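Local coordinates for protein Cg7008-pa (Drosophila melanogaster, PDB 2WAC) that cleaves DNA and RNA as an endonuclease and associates with the RNA-induced silencing complex, this piece being its extended Tudor domain, which binds symmetrically dimethylated arginine peptides, at residues A[122-125]-A[129-132]; A[138-143]-A[170-175]; A[185-190]-A[194-199]; A[204-207]-A[213-216]. All coordinates share one frame; numbering follows the deposited sequence.

Interaction 1 (A[122-125]-A[129-132])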
loop_
_atom_site.group_PDB
_atom_site.type_symbol
_atom_site.label_atom_id
_atom_site.label_comp_id
_atom_site.label_asym_id
_atom_site.label_seq_id
_atom_site.Cartn_x
_atom_site.Cartn_y
_atom_site.Cartn_z
ATOM N N ALA A 122 -11.714 10.713 -0.372
ATOM C CA ALA A 122 -11.596 11.068 -1.784
ATOM C C ALA A 122 -10.593 12.204 -1.942
ATOM O O ALA A 122 -10.626 13.175 -1.183
ATOM C CB ALA A 122 -12.953 11.466 -2.355
ATOM N N LEU A 123 -9.697 12.076 -2.920
ATOM C CA LEU A 123 -8.724 13.130 -3.219
ATOM C C LEU A 123 -9.418 14.405 -3.703
ATOM O O LEU A 123 -10.472 14.329 -4.339
ATOM C CB LEU A 123 -7.707 12.659 -4.264
ATOM C CG LEU A 123 -6.510 11.805 -3.834
ATOM C CD1 LEU A 123 -5.739 11.389 -5.068
ATOM C CD2 LEU A 123 -5.594 12.540 -2.856
ATOM N N PRO A 124 -8.836 15.583 -3.394
ATOM C CA PRO A 124 -9.414 16.869 -3.814
ATOM C C PRO A 124 -9.346 17.105 -5.329
ATOM O O PRO A 124 -8.654 16.370 -6.037
ATOM C CB PRO A 124 -8.555 17.897 -3.070
ATOM C CG PRO A 124 -7.264 17.204 -2.832
ATOM C CD PRO A 124 -7.601 15.767 -2.609
ATOM N N THR A 125 -10.059 18.125 -5.809
ATOM C CA THR A 125 -10.151 18.406 -7.249
ATOM C C THR A 125 -8.859 18.972 -7.855
ATOM O O THR A 125 -8.468 18.575 -8.954
ATOM C CB THR A 125 -11.355 19.325 -7.609
ATOM O OG1 THR A 125 -11.238 20.582 -6.929
ATOM C CG2 THR A 125 -12.678 18.665 -7.234
ATOM N N ASP A 129 -3.405 20.328 -4.587
ATOM C CA ASP A 129 -4.076 19.858 -3.377
ATOM C C ASP A 129 -3.941 18.338 -3.245
ATOM O O ASP A 129 -3.794 17.820 -2.136
ATOM C CB ASP A 129 -5.550 20.277 -3.378
ATOM C CG ASP A 129 -5.740 21.779 -3.206
ATOM O OD1 ASP A 129 -4.782 22.471 -2.802
ATOM O OD2 ASP A 129 -6.858 22.271 -3.470
ATOM N N LYS A 130 -3.989 17.638 -4.381
ATOM C CA LYS A 130 -3.764 16.189 -4.435
ATOM C C LYS A 130 -2.394 15.808 -3.871
ATOM O O LYS A 130 -2.293 14.911 -3.031
ATOM C CB LYS A 130 -3.883 15.667 -5.873
ATOM C CG LYS A 130 -5.300 15.461 -6.389
ATOM C CD LYS A 130 -5.276 15.079 -7.870
ATOM C CE LYS A 130 -6.628 14.567 -8.355
ATOM N NZ LYS A 130 -7.646 15.650 -8.502
ATOM N N GLU A 131 -1.352 16.498 -4.342
ATOM C CA GLU A 131 0.033 16.255 -3.915
ATOM C C GLU A 131 0.203 16.427 -2.410
ATOM O O GLU A 131 0.831 15.596 -1.749
ATOM C CB GLU A 131 1.002 17.213 -4.616
ATOM C CG GLU A 131 0.968 17.218 -6.134
ATOM C CD GLU A 131 1.982 18.187 -6.719
ATOM O OE1 GLU A 131 3.196 17.986 -6.496
ATOM O OE2 GLU A 131 1.568 19.148 -7.403
ATOM N N GLU A 132 -0.347 17.521 -1.884
ATOM C CA GLU A 132 -0.266 17.831 -0.461
ATOM C C GLU A 132 -0.948 16.763 0.393
ATOM O O GLU A 132 -0.435 16.391 1.449
ATOM C CB GLU A 132 -0.834 19.230 -0.172
ATOM C CG GLU A 132 -0.839 19.657 1.307
ATOM C CD GLU A 132 0.518 19.532 2.006
ATOM O OE1 GLU A 132 1.560 19.378 1.329
ATOM O OE2 GLU A 132 0.540 19.596 3.254
HETATM O O HOH W 1 -9.336 21.102 -4.551
#
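Lys-130 reaches back from helix 127-141 to the backbone that leads into it, and its ammonium is held by two successive carbonyls. The stronger bond runs from Lys-130 NZ to Pro-124 O at 2.8 Å. The nitrogen lies in the carbonyl plane there, with a C=O...N angle of 151°. A second, weak bond joins Lys-130 NZ to Thr-125 O at 3.1 Å. The chain runs extended as far as CE and then bends at its last torsion (chi4 73°), which turns the ammonium back to the carbonyls; on the way Lys-130 CG passes 3.5 Å from Pro-124 O. Across this contact the positive charge is met by neutral carbonyl dipoles. A water forms a second polar link, donating to Asp-129 OD2 at 2.9 Å and hydrogen-bonded with Thr-125 OG1 at 3.1 Å.

The proline ring supplies the packing beside these links. Its CG atom is 3.5 Å from Asp-129 C and 3.6 Å from Asp-129 CB, with Pro-124 CB also against that methylene, so the ring packs on the first turn of the helix. Leu-123 continues the packing more loosely, CD2 approaching Lys-130 O at 4.1 Å. Beyond the pair, Leu-123 touches Leu-16, while Pro-124 and Asp-129 both meet Ile-213, and Asp-126 accepts a weak hydrogen bond from the backbone of Asp-129. The arrangement belongs to the staphylococcal nuclease-like half of the extended Tudor domain: in its OB-fold a helix follows the third barrel strand, and here the linker into that helix is fastened to its opening turn.

Interaction 2 (A[138-143]-A[170-175])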
loop_
_atom_site.group_PDB
_atom_site.type_symbol
_atom_site.label_atom_id
_atom_site.label_comp_id
_atom_site.label_asym_id
_atom_site.label_seq_id
_atom_site.Cartn_x
_atom_site.Cartn_y
_atom_site.Cartn_z
ATOM N N SER A 138 1.567 10.337 3.915
ATOM C CA SER A 138 2.845 9.633 3.979
ATOM C C SER A 138 3.653 10.017 5.217
ATOM O O SER A 138 4.285 9.162 5.842
ATOM C CB SER A 138 3.665 9.890 2.712
ATOM O OG SER A 138 4.911 9.223 2.772
ATOM N N GLU A 139 3.626 11.302 5.566
ATOM C CA GLU A 139 4.288 11.788 6.773
ATOM C C GLU A 139 3.646 11.192 8.028
ATOM O O GLU A 139 4.332 10.920 9.015
ATOM C CB GLU A 139 4.257 13.317 6.832
ATOM C CG GLU A 139 5.327 13.917 7.736
ATOM C CD GLU A 139 5.168 15.413 7.943
ATOM O OE1 GLU A 139 4.714 16.111 7.011
ATOM O OE2 GLU A 139 5.504 15.892 9.047
ATOM N N ASP A 140 2.330 10.990 7.973
ATOM C CA ASP A 140 1.571 10.392 9.071
ATOM C C ASP A 140 1.919 8.922 9.318
ATOM O O ASP A 140 2.163 8.527 10.459
ATOM C CB ASP A 140 0.062 10.511 8.810
ATOM C CG ASP A 140 -0.466 11.930 8.982
ATOM O OD1 ASP A 140 0.211 12.765 9.621
ATOM O OD2 ASP A 140 -1.576 12.204 8.480
ATOM N N VAL A 141 1.945 8.119 8.254
ATOM C CA VAL A 141 1.944 6.657 8.415
ATOM C C VAL A 141 3.104 5.864 7.796
ATOM O O VAL A 141 3.387 4.753 8.251
ATOM C CB VAL A 141 0.591 6.017 7.955
ATOM C CG1 VAL A 141 -0.591 6.647 8.687
ATOM C CG2 VAL A 141 0.409 6.119 6.441
ATOM N N LEU A 142 3.765 6.405 6.773
ATOM C CA LEU A 142 4.781 5.622 6.056
ATOM C C LEU A 142 5.917 5.167 6.977
ATOM O O LEU A 142 6.550 5.983 7.652
ATOM C CB LEU A 142 5.320 6.356 4.821
ATOM C CG LEU A 142 6.166 5.509 3.855
ATOM C CD1 LEU A 142 5.305 4.556 3.034
ATOM C CD2 LEU A 142 6.983 6.401 2.940
ATOM N N ASN A 143 6.139 3.850 6.996
ATOM C CA ASN A 143 7.134 3.178 7.849
ATOM C C ASN A 143 6.791 3.145 9.340
ATOM O O ASN A 143 7.623 2.756 10.166
ATOM C CB ASN A 143 8.540 3.758 7.647
ATOM C CG ASN A 143 8.981 3.732 6.203
ATOM O OD1 ASN A 143 9.592 4.681 5.720
ATOM N ND2 ASN A 143 8.676 2.643 5.501
ATOM N N VAL A 170 -6.057 8.460 17.214
ATOM C CA VAL A 170 -6.533 9.308 16.119
ATOM C C VAL A 170 -6.617 8.514 14.813
ATOM O O VAL A 170 -5.652 7.866 14.399
ATOM C CB VAL A 170 -5.655 10.582 15.926
ATOM C CG1 VAL A 170 -6.073 11.358 14.679
ATOM C CG2 VAL A 170 -5.740 11.484 17.152
ATOM N N ASP A 171 -7.799 8.564 14.199
ATOM C CA ASP A 171 -8.053 8.033 12.863
ATOM C C ASP A 171 -7.355 8.938 11.843
ATOM O O ASP A 171 -7.745 10.095 11.667
ATOM C CB ASP A 171 -9.574 7.996 12.628
ATOM C CG ASP A 171 -9.969 7.487 11.244
ATOM O OD1 ASP A 171 -9.132 7.471 10.321
ATOM O OD2 ASP A 171 -11.146 7.112 11.075
ATOM N N PHE A 172 -6.325 8.409 11.180
ATOM C CA PHE A 172 -5.498 9.197 10.254
ATOM C C PHE A 172 -6.246 9.724 9.025
ATOM O O PHE A 172 -6.057 10.878 8.637
ATOM C CB PHE A 172 -4.250 8.414 9.822
ATOM C CG PHE A 172 -3.175 8.343 10.876
ATOM C CD1 PHE A 172 -2.483 9.489 11.267
ATOM C CD2 PHE A 172 -2.840 7.128 11.463
ATOM C CE1 PHE A 172 -1.484 9.424 12.235
ATOM C CE2 PHE A 172 -1.836 7.053 12.429
ATOM C CZ PHE A 172 -1.160 8.203 12.816
ATOM N N GLY A 173 -7.085 8.883 8.420
ATOM C CA GLY A 173 -7.906 9.287 7.275
ATOM C C GLY A 173 -8.895 10.395 7.605
ATOM O O GLY A 173 -9.078 11.328 6.820
ATOM N N LYS A 174 -9.530 10.287 8.771
ATOM C CA LYS A 174 -10.471 11.300 9.247
ATOM C C LYS A 174 -9.763 12.622 9.540
ATOM O O LYS A 174 -10.308 13.696 9.277
ATOM C CB LYS A 174 -11.210 10.807 10.496
ATOM C CG LYS A 174 -12.350 11.709 10.946
ATOM C CD LYS A 174 -12.997 11.199 12.220
ATOM C CE LYS A 174 -14.100 12.136 12.679
ATOM N NZ LYS A 174 -14.815 11.622 13.887
ATOM N N GLN A 175 -8.553 12.537 10.089
ATOM C CA GLN A 175 -7.741 13.722 10.366
ATOM C C GLN A 175 -7.426 14.494 9.083
ATOM O O GLN A 175 -7.419 15.724 9.089
ATOM C CB GLN A 175 -6.453 13.349 11.108
ATOM C CG GLN A 175 -5.738 14.545 11.739
ATOM C CD GLN A 175 -4.514 14.149 12.542
ATOM O OE1 GLN A 175 -3.549 13.605 12.006
ATOM N NE2 GLN A 175 -4.544 14.435 13.837
#
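Phe-172 carries this contact, its ring lying against the last turn of helix 127-141, which follows the third strand of the OB-fold; its own helix, 172-178, comes after the barrel strands. Val-141 places CG1 over one face, 3.9 Å from the ring centroid and 22° off the normal, a CH-pi contact displaced toward CD2, which is the nearest ring atom at 3.6 Å. A first torsion of -55° sets that methyl opposite the carbonyl carbon of Val-141 and brings it over the ring. Asp-140 approaches obliquely on the CD1 side: its CB is 3.7 Å from Phe-172 CD1, and its carboxylate plane is tilted 29° from the ring. On the ring face opposite the valine lies Val-170 O, so the phenyl is covered from both faces. Losing the ring of Phe-172 to an alanine would probably open a gap between the two helices and leave the Val-141 methyl without its aromatic partner.

The next shell fixes the start of helix 172-178. Asp-171 is its N-cap, with OD1 accepting from Lys-174 N at 3.2 Å in a nearly straight bond that arrives from above the carboxylate plane. The other oxygen, OD2, is hydrogen-bonded to Tyr-199 OH of helix 193-208. Across the contact, Val-141 also rests on Val-9 and Ile-12 of barrel strand 5-12, and Asp-140 O is hydrogen-bonded with His-144 ND1. The polar bonds therefore lie within and behind the helix ends, while the join itself is made by dispersion and shape, the Asp-140 side chain meeting the ring most closely through its CB methylene.

Interaction 3 (A[185-190]-A[194-199])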
loop_
_atom_site.group_PDB
_atom_site.type_symbol
_atom_site.label_atom_id
_atom_site.label_comp_id
_atom_site.label_asym_id
_atom_site.label_seq_id
_atom_site.Cartn_x
_atom_site.Cartn_y
_atom_site.Cartn_z
ATOM N N GLU A 185 -16.146 10.667 1.620
ATOM C CA GLU A 185 -16.947 9.911 0.663
ATOM C C GLU A 185 -18.299 9.526 1.254
ATOM O O GLU A 185 -18.381 9.021 2.377
ATOM C CB GLU A 185 -16.194 8.663 0.192
ATOM C CG GLU A 185 -16.936 7.825 -0.850
ATOM C CD GLU A 185 -16.231 6.519 -1.178
ATOM O OE1 GLU A 185 -15.414 6.048 -0.360
ATOM O OE2 GLU A 185 -16.500 5.959 -2.262
ATOM N N GLN A 186 -19.351 9.783 0.485
ATOM C CA GLN A 186 -20.698 9.368 0.836
ATOM C C GLN A 186 -21.021 8.051 0.130
ATOM O O GLN A 186 -20.940 7.965 -1.097
ATOM C CB GLN A 186 -21.702 10.457 0.439
ATOM C CG GLN A 186 -23.167 10.115 0.701
ATOM C CD GLN A 186 -23.485 9.963 2.174
ATOM O OE1 GLN A 186 -23.171 10.836 2.985
ATOM N NE2 GLN A 186 -24.114 8.848 2.529
ATOM N N ARG A 187 -21.356 7.027 0.912
ATOM C CA ARG A 187 -21.835 5.746 0.374
ATOM C C ARG A 187 -22.867 5.082 1.292
ATOM O O ARG A 187 -23.002 5.456 2.460
ATOM C CB ARG A 187 -20.676 4.798 0.035
ATOM C CG ARG A 187 -19.718 4.483 1.176
ATOM C CD ARG A 187 -18.454 3.822 0.644
ATOM N NE ARG A 187 -18.727 2.533 0.006
ATOM C CZ ARG A 187 -17.896 1.903 -0.821
ATOM N NH1 ARG A 187 -16.721 2.436 -1.133
ATOM N NH2 ARG A 187 -18.243 0.735 -1.345
ATOM N N GLY A 188 -23.576 4.088 0.758
ATOM C CA GLY A 188 -24.814 3.601 1.367
ATOM C C GLY A 188 -24.812 2.387 2.282
ATOM O O GLY A 188 -25.833 2.106 2.910
ATOM N N GLU A 189 -23.701 1.655 2.366
ATOM C CA GLU A 189 -23.637 0.500 3.272
ATOM C C GLU A 189 -24.042 0.924 4.683
ATOM O O GLU A 189 -23.407 1.795 5.281
ATOM C CB GLU A 189 -22.241 -0.135 3.295
ATOM C CG GLU A 189 -21.865 -0.910 2.034
ATOM C CD GLU A 189 -21.205 -0.042 0.974
ATOM O OE1 GLU A 189 -21.133 1.193 1.154
ATOM O OE2 GLU A 189 -20.749 -0.598 -0.046
ATOM N N ARG A 190 -25.112 0.320 5.195
ATOM C CA ARG A 190 -25.632 0.647 6.527
ATOM C C ARG A 190 -24.578 0.456 7.625
ATOM O O ARG A 190 -24.471 1.290 8.524
ATOM C CB ARG A 190 -26.948 -0.115 6.800
ATOM C CG ARG A 190 -27.337 -0.403 8.267
ATOM C CD ARG A 190 -27.530 0.822 9.181
ATOM N NE ARG A 190 -28.489 1.821 8.711
ATOM C CZ ARG A 190 -29.191 2.629 9.507
ATOM N NH1 ARG A 190 -30.026 3.513 8.979
ATOM N NH2 ARG A 190 -29.074 2.552 10.830
ATOM N N GLU A 194 -22.376 5.169 10.453
ATOM C CA GLU A 194 -21.791 5.934 11.552
ATOM C C GLU A 194 -20.494 6.611 11.115
ATOM O O GLU A 194 -20.307 7.807 11.344
ATOM C CB GLU A 194 -21.550 5.025 12.760
ATOM C CG GLU A 194 -20.934 5.713 13.968
ATOM C CD GLU A 194 -20.971 4.844 15.210
ATOM O OE1 GLU A 194 -22.062 4.339 15.556
ATOM O OE2 GLU A 194 -19.909 4.674 15.848
ATOM N N LEU A 195 -19.617 5.839 10.472
ATOM C CA LEU A 195 -18.343 6.342 9.962
ATOM C C LEU A 195 -18.526 7.368 8.838
ATOM O O LEU A 195 -17.809 8.370 8.795
ATOM C CB LEU A 195 -17.448 5.181 9.503
ATOM C CG LEU A 195 -15.928 5.384 9.462
ATOM C CD1 LEU A 195 -15.336 5.567 10.859
ATOM C CD2 LEU A 195 -15.253 4.215 8.757
ATOM N N VAL A 196 -19.484 7.119 7.944
ATOM C CA VAL A 196 -19.828 8.063 6.871
ATOM C C VAL A 196 -20.297 9.408 7.437
ATOM O O VAL A 196 -19.837 10.462 6.995
ATOM C CB VAL A 196 -20.885 7.470 5.885
ATOM C CG1 VAL A 196 -21.568 8.566 5.064
ATOM C CG2 VAL A 196 -20.238 6.445 4.959
ATOM N N ASP A 197 -21.198 9.356 8.419
ATOM C CA ASP A 197 -21.710 10.553 9.091
ATOM C C ASP A 197 -20.602 11.326 9.806
ATOM O O ASP A 197 -20.538 12.552 9.722
ATOM C CB ASP A 197 -22.816 10.184 10.090
ATOM C CG ASP A 197 -24.106 9.742 9.412
ATOM O OD1 ASP A 197 -24.265 9.964 8.194
ATOM O OD2 ASP A 197 -24.974 9.177 10.111
ATOM N N GLN A 198 -19.732 10.599 10.502
ATOM C CA GLN A 198 -18.623 11.206 11.239
ATOM C C GLN A 198 -17.629 11.928 10.319
ATOM O O GLN A 198 -17.216 13.053 10.612
ATOM C CB GLN A 198 -17.933 10.165 12.130
ATOM C CG GLN A 198 -18.720 9.866 13.413
ATOM C CD GLN A 198 -18.323 8.566 14.102
ATOM O OE1 GLN A 198 -17.497 7.802 13.604
ATOM N NE2 GLN A 198 -18.920 8.312 15.262
ATOM N N TYR A 199 -17.274 11.290 9.204
ATOM C CA TYR A 199 -16.392 11.889 8.192
ATOM C C TYR A 199 -17.029 13.113 7.519
ATOM O O TYR A 199 -16.336 14.083 7.206
ATOM C CB TYR A 199 -15.988 10.845 7.139
ATOM C CG TYR A 199 -14.827 9.936 7.523
ATOM C CD1 TYR A 199 -13.784 9.700 6.628
ATOM C CD2 TYR A 199 -14.774 9.310 8.773
ATOM C CE1 TYR A 199 -12.720 8.866 6.962
ATOM C CE2 TYR A 199 -13.712 8.476 9.118
ATOM C CZ TYR A 199 -12.689 8.260 8.206
ATOM O OH TYR A 199 -11.634 7.439 8.526
HETATM O O HOH W 2 -18.529 10.587 4.572
#
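What the loop offers Val-196, a buried residue, is mainly polar: an amide on one methyl and backbone carbonyls near the other. Its CG1 lies 3.5 Å from Gln-186 OE1 and 3.6 Å from Gln-186 NE2, the two side chains crossing at about a right angle. Gln-186 sends CG out on the side away from its backbone N and then bends at chi2 (65°), which brings the amide over the methyl. The second methyl, CG2, lies 3.9 Å from Arg-187 O, with Glu-185 O little farther away. A water donates to both Glu-185 O and Val-196 O, joining loop to helix.

The loop connects strand 183-184 to helix 193-208, the C-terminal helix of the nuclease-like domain, and Leu-120 packs beneath both Val-196 and Arg-187. A serine replacing Val-196 is likely to deprive the Gln-186 amide of the methyl it lies against and leave it freer to turn.

The loop is also braced along its length. Arg-187 grips Glu-189 side-on, NE to OE1 at 3.0 Å and NH2 to OE2 at 3.1 Å, each oxygen met on its syn side. On the other flank Arg-187 NH1 makes a long salt bridge of 3.7 Å to Glu-185 OE2.

Interaction 4 (A[204-207]-A[213-216])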
loop_
_atom_site.group_PDB
_atom_site.type_symbol
_atom_site.label_atom_id
_atom_site.label_comp_id
_atom_site.label_asym_id
_atom_site.label_seq_id
_atom_site.Cartn_x
_atom_site.Cartn_y
_atom_site.Cartn_z
ATOM N N GLU A 204 -17.362 19.135 7.174
ATOM C CA GLU A 204 -18.130 20.335 7.493
ATOM C C GLU A 204 -17.395 21.289 8.428
ATOM O O GLU A 204 -17.466 22.506 8.254
ATOM C CB GLU A 204 -19.486 19.959 8.093
ATOM C CG GLU A 204 -20.638 20.028 7.105
ATOM C CD GLU A 204 -20.876 21.435 6.583
ATOM O OE1 GLU A 204 -20.960 22.379 7.400
ATOM O OE2 GLU A 204 -20.983 21.598 5.351
ATOM N N ALA A 205 -16.704 20.728 9.419
ATOM C CA ALA A 205 -15.915 21.511 10.365
ATOM C C ALA A 205 -14.763 22.225 9.662
ATOM O O ALA A 205 -14.500 23.402 9.925
ATOM C CB ALA A 205 -15.391 20.622 11.483
ATOM N N ALA A 206 -14.090 21.504 8.766
ATOM C CA ALA A 206 -13.004 22.056 7.954
ATOM C C ALA A 206 -13.510 23.155 7.024
ATOM O O ALA A 206 -12.806 24.140 6.781
ATOM C CB ALA A 206 -12.324 20.954 7.152
ATOM N N ARG A 207 -14.731 22.978 6.514
ATOM C CA ARG A 207 -15.385 23.981 5.675
ATOM C C ARG A 207 -15.664 25.266 6.460
ATOM O O ARG A 207 -15.314 26.358 6.009
ATOM C CB ARG A 207 -16.682 23.432 5.067
ATOM C CG ARG A 207 -17.298 24.345 4.003
ATOM C CD ARG A 207 -18.768 24.028 3.717
ATOM N NE ARG A 207 -19.651 24.270 4.863
ATOM C CZ ARG A 207 -20.054 25.470 5.284
ATOM N NH1 ARG A 207 -19.654 26.581 4.672
ATOM N NH2 ARG A 207 -20.860 25.562 6.334
ATOM N N ILE A 213 -8.284 23.308 1.345
ATOM C CA ILE A 213 -9.090 23.320 0.114
ATOM C C ILE A 213 -10.368 24.151 0.261
ATOM O O ILE A 213 -10.963 24.560 -0.738
ATOM C CB ILE A 213 -9.427 21.885 -0.416
ATOM C CG1 ILE A 213 -10.484 21.193 0.463
ATOM C CG2 ILE A 213 -8.148 21.046 -0.575
ATOM C CD1 ILE A 213 -10.974 19.843 -0.063
ATOM N N TRP A 214 -10.776 24.401 1.504
ATOM C CA TRP A 214 -11.972 25.196 1.787
ATOM C C TRP A 214 -11.652 26.669 2.071
ATOM O O TRP A 214 -12.493 27.396 2.607
ATOM C CB TRP A 214 -12.751 24.597 2.966
ATOM C CG TRP A 214 -13.037 23.131 2.839
ATOM C CD1 TRP A 214 -12.414 22.115 3.508
ATOM C CD2 TRP A 214 -14.016 22.514 1.993
ATOM N NE1 TRP A 214 -12.946 20.905 3.134
ATOM C CE2 TRP A 214 -13.930 21.120 2.204
ATOM C CE3 TRP A 214 -14.959 23.005 1.078
ATOM C CZ2 TRP A 214 -14.750 20.207 1.531
ATOM C CZ3 TRP A 214 -15.777 22.096 0.410
ATOM C CH2 TRP A 214 -15.666 20.711 0.643
ATOM N N LYS A 215 -10.450 27.108 1.702
ATOM C CA LYS A 215 -9.998 28.475 1.989
ATOM C C LYS A 215 -10.939 29.560 1.451
ATOM O O LYS A 215 -11.245 30.519 2.162
ATOM C CB LYS A 215 -8.566 28.705 1.484
ATOM C CG LYS A 215 -7.932 29.998 1.991
ATOM C CD LYS A 215 -6.511 30.179 1.485
ATOM C CE LYS A 215 -5.964 31.539 1.895
ATOM N NZ LYS A 215 -4.565 31.745 1.434
ATOM N N TYR A 216 -11.405 29.398 0.213
ATOM C CA TYR A 216 -12.218 30.431 -0.444
ATOM C C TYR A 216 -13.709 30.104 -0.601
ATOM O O TYR A 216 -14.387 30.694 -1.448
ATOM C CB TYR A 216 -11.627 30.803 -1.810
ATOM C CG TYR A 216 -10.226 31.381 -1.778
ATOM C CD1 TYR A 216 -9.837 32.290 -0.792
ATOM C CD2 TYR A 216 -9.297 31.037 -2.759
ATOM C CE1 TYR A 216 -8.550 32.826 -0.775
ATOM C CE2 TYR A 216 -8.012 31.566 -2.752
ATOM C CZ TYR A 216 -7.645 32.459 -1.759
ATOM O OH TYR A 216 -6.372 32.982 -1.755
HETATM O O HOH W 3 -15.164 27.281 3.497
#
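Trp-214 rests on Ala-206 and Arg-207 near the end of helix 193-208, a packing contact of an indole on a helix turn at the C-terminal edge of the OB-fold nuclease-like domain. The chain reverses and returns the indole to the turn it has just left. Arg-207 lies over one face of the ring system through its backbone and first side-chain carbons rather than its charge: CA is 3.8 Å from Trp-214 CG, and Arg-207 CG is 4.0 Å from Trp-214 CE3. Ala-206 adds its methyl beside the pyrrole part, CB reaching Trp-214 CD1 at 3.8 Å from an oblique direction. On the opposite face Ile-213 CG1 closes over the indole, so the ring lies between the helix and its own neighbour in sequence. Leu-183 of strand 183-184 touches it as well, and the backbone of Ile-213 is hydrogen-bonded to Gly-180, tying the tail to the domain.

The guanidinium of Arg-207 stands almost perpendicular to the indole (85°). A bend at chi3 (65°) carries it back along the helix to Glu-204, one turn earlier, where NE forms a salt bridge with OE2 at 3.0 Å; the bonds from Arg-207 NE and NH2 to Glu-204 OE1 are weak. The charge is thus drawn off to a carboxylate while the aliphatic stem packs on the ring. At the other end a single water spans the two backbones, donating to Arg-207 O at 2.7 Å and to Trp-214 O at 2.8 Å.

All four contacts lie in the nuclease-like half of the chain. Interactions 1 and 2 hold opposite ends of helix 127-141, and interactions 3 and 4 do the same for helix 193-208. Chemistry follows place: interaction 1, at the surface, relies on direct charge-to-carbonyl bonds, whereas interactions 2, 3 and 4, each partly buried, join their segments by packing, with water bridging backbones in 3 and 4. Interaction 2 lies nearest the chain centre and pairs two helices; the others each fasten a loop to a helix close in sequence. Ile-213 brings interaction 4 against interaction 1, and the Asp-171 to Tyr-199 hydrogen bond couples interaction 2 to interaction 3.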